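Local coordinates for biotin protein ligase-like protein of unknown function (Silicibacter sp., PDB 3BFM) that is of unknown function but resembles biotin protein ligases, with a biotin/lipoate ligase-type domain followed by a small, probably SH3-like C-terminal region, at residues D92-L97 and R197-R202. Residues are numbered along the deposited sequence; the frame is centred on the assembly and turned at random. Where two conformers were deposited one is given.
Sequences DWNGAL and RTEAGR
D92 and R197 meet tip to tip in a salt bridge that joins the type I turn D92-G95, between strands 89-91 and 96-99 of the ligase-like sheet, to strand 196-199 of the C-terminal region. NH2 of R197 gives OD1 of D92 a 2.9 Å bond on its syn lone pair, with OD1 only 3° out of the guanidinium plane; NH1 adds only weak bonds, to OD1 and OD2 of D92. OD1 also accepts from N of N94 at 2.9 Å, with an N-H...O angle of 173°, an Asx turn, so one oxygen both shapes the turn and holds the arginine. An alanine at D92 would probably leave the R197 guanidinium without this carboxylate and the backbone N-H of N94 without its acceptor. W93 has its CG anti to the backbone N (chi1 176°); its ring atom CZ3 lies 3.6 Å from CD of E199, NE1 bonds to O of F213, and V209, M215 and I226 also touch the side chain. At N94, ND2 lies near NH2 of R197 without bonding to it, while OD1 accepts from N of A96 in a second Asx turn. E199 completes the charge network: its OE1 takes a 2.7 Å bond from NH2 of R197, nearly along the C-O axis.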
loop_
_atom_site.group_PDB
_atom_site.type_symbol
_atom_site.label_atom_id
_atom_site.label_comp_id
_atom_site.label_asym_id
_atom_site.label_seq_id
_atom_site.Cartn_x
_atom_site.Cartn_y
_atom_site.Cartn_z
ATOM N N ASP A 92 9.261 24.819 2.429
ATOM C CA ASP A 92 8.660 25.921 1.711
ATOM C C ASP A 92 7.289 25.517 1.127
ATOM O O ASP A 92 7.026 24.363 0.729
ATOM C CB ASP A 92 9.602 26.416 0.615
ATOM C CG ASP A 92 9.226 27.777 0.066
ATOM O OD1 ASP A 92 8.095 27.924 -0.457
ATOM O OD2 ASP A 92 10.101 28.690 0.128
ATOM N N TRP A 93 6.400 26.507 1.032
ATOM C CA TRP A 93 5.076 26.276 0.476
ATOM C C TRP A 93 5.162 25.658 -0.930
ATOM O O TRP A 93 4.353 24.791 -1.299
ATOM C CB TRP A 93 4.339 27.619 0.428
ATOM C CG TRP A 93 3.016 27.563 -0.189
ATOM C CD1 TRP A 93 1.859 27.177 0.382
ATOM C CD2 TRP A 93 2.708 27.921 -1.535
ATOM N NE1 TRP A 93 0.839 27.245 -0.529
ATOM C CE2 TRP A 93 1.336 27.687 -1.726
ATOM C CE3 TRP A 93 3.466 28.367 -2.601
ATOM C CZ2 TRP A 93 0.704 27.938 -2.939
ATOM C CZ3 TRP A 93 2.857 28.601 -3.800
ATOM C CH2 TRP A 93 1.491 28.396 -3.965
ATOM N N ASN A 94 6.143 26.115 -1.694
ATOM C CA ASN A 94 6.352 25.673 -3.101
ATOM C C ASN A 94 7.054 24.347 -3.261
ATOM O O ASN A 94 7.284 23.898 -4.382
ATOM C CB ASN A 94 7.048 26.735 -3.937
ATOM C CG ASN A 94 8.512 26.981 -3.549
ATOM O OD1 ASN A 94 9.168 26.187 -2.850
ATOM N ND2 ASN A 94 9.006 28.146 -3.950
ATOM N N GLY A 95 7.390 23.722 -2.146
ATOM C CA GLY A 95 8.058 22.431 -2.179
ATOM C C GLY A 95 9.558 22.444 -1.919
ATOM O O GLY A 95 10.148 21.368 -1.713
ATOM N N ALA A 96 10.192 23.606 -1.947
ATOM C CA ALA A 96 11.602 23.691 -1.627
ATOM C C ALA A 96 11.897 23.229 -0.211
ATOM O O ALA A 96 11.058 23.354 0.714
ATOM C CB ALA A 96 12.142 25.107 -1.852
ATOM N N LEU A 97 13.067 22.618 -0.027
ATOM C CA LEU A 97 13.436 22.154 1.293
ATOM C C LEU A 97 14.512 23.062 1.854
ATOM O O LEU A 97 15.320 23.563 1.099
ATOM C CB LEU A 97 13.951 20.681 1.244
ATOM C CG LEU A 97 12.927 19.624 0.846
ATOM C CD1 LEU A 97 13.553 18.199 0.556
ATOM C CD2 LEU A 97 11.852 19.506 1.924
ATOM N N ARG A 197 7.209 37.859 1.329
ATOM C CA ARG A 197 7.236 36.790 0.333
ATOM C C ARG A 197 6.819 37.347 -1.013
ATOM O O ARG A 197 5.946 38.199 -1.068
ATOM C CB ARG A 197 6.233 35.729 0.766
ATOM C CG ARG A 197 6.033 34.591 -0.197
ATOM C CD ARG A 197 7.116 33.596 0.007
ATOM N NE ARG A 197 7.087 32.557 -1.015
ATOM C CZ ARG A 197 7.432 31.294 -0.797
ATOM N NH1 ARG A 197 7.807 30.901 0.418
ATOM N NH2 ARG A 197 7.376 30.422 -1.796
ATOM N N THR A 198 7.458 36.864 -2.083
ATOM C CA THR A 198 7.004 37.102 -3.449
ATOM C C THR A 198 6.608 35.756 -4.040
ATOM O O THR A 198 7.311 34.778 -3.868
ATOM C CB THR A 198 8.112 37.775 -4.302
ATOM O OG1 THR A 198 8.524 39.001 -3.668
ATOM C CG2 THR A 198 7.607 38.077 -5.725
ATOM N N GLU A 199 5.462 35.692 -4.698
ATOM C CA GLU A 199 4.964 34.435 -5.233
ATOM C C GLU A 199 4.023 34.744 -6.380
ATOM O O GLU A 199 3.222 35.681 -6.287
ATOM C CB GLU A 199 4.226 33.667 -4.143
ATOM C CG GLU A 199 3.806 32.262 -4.528
ATOM C CD GLU A 199 4.987 31.333 -4.754
ATOM O OE1 GLU A 199 5.882 31.278 -3.885
ATOM O OE2 GLU A 199 5.020 30.658 -5.806
ATOM N N ALA A 200 4.138 33.977 -7.468
ATOM C CA ALA A 200 3.288 34.173 -8.645
ATOM C C ALA A 200 3.150 35.641 -9.054
ATOM O O ALA A 200 2.057 36.099 -9.371
ATOM C CB ALA A 200 1.919 33.572 -8.396
ATOM N N GLY A 201 4.252 36.383 -9.037
ATOM C CA GLY A 201 4.234 37.788 -9.435
ATOM C C GLY A 201 3.527 38.737 -8.476
ATOM O O GLY A 201 3.222 39.870 -8.849
ATOM N N ARG A 202 3.268 38.274 -7.253
ATOM C CA ARG A 202 2.622 39.082 -6.217
ATOM C C ARG A 202 3.506 39.120 -4.980
ATOM O O ARG A 202 4.264 38.187 -4.715
ATOM C CB ARG A 202 1.248 38.507 -5.880
ATOM C CG ARG A 202 0.264 38.680 -7.019
ATOM C CD ARG A 202 -0.896 37.714 -6.952
ATOM N NE ARG A 202 -1.494 37.527 -8.275
ATOM C CZ ARG A 202 -1.326 36.457 -9.055
ATOM N NH1 ARG A 202 -0.584 35.425 -8.663
ATOM N NH2 ARG A 202 -1.920 36.417 -10.245
HETATM O O HOH W 1 7.190 28.974 2.382
#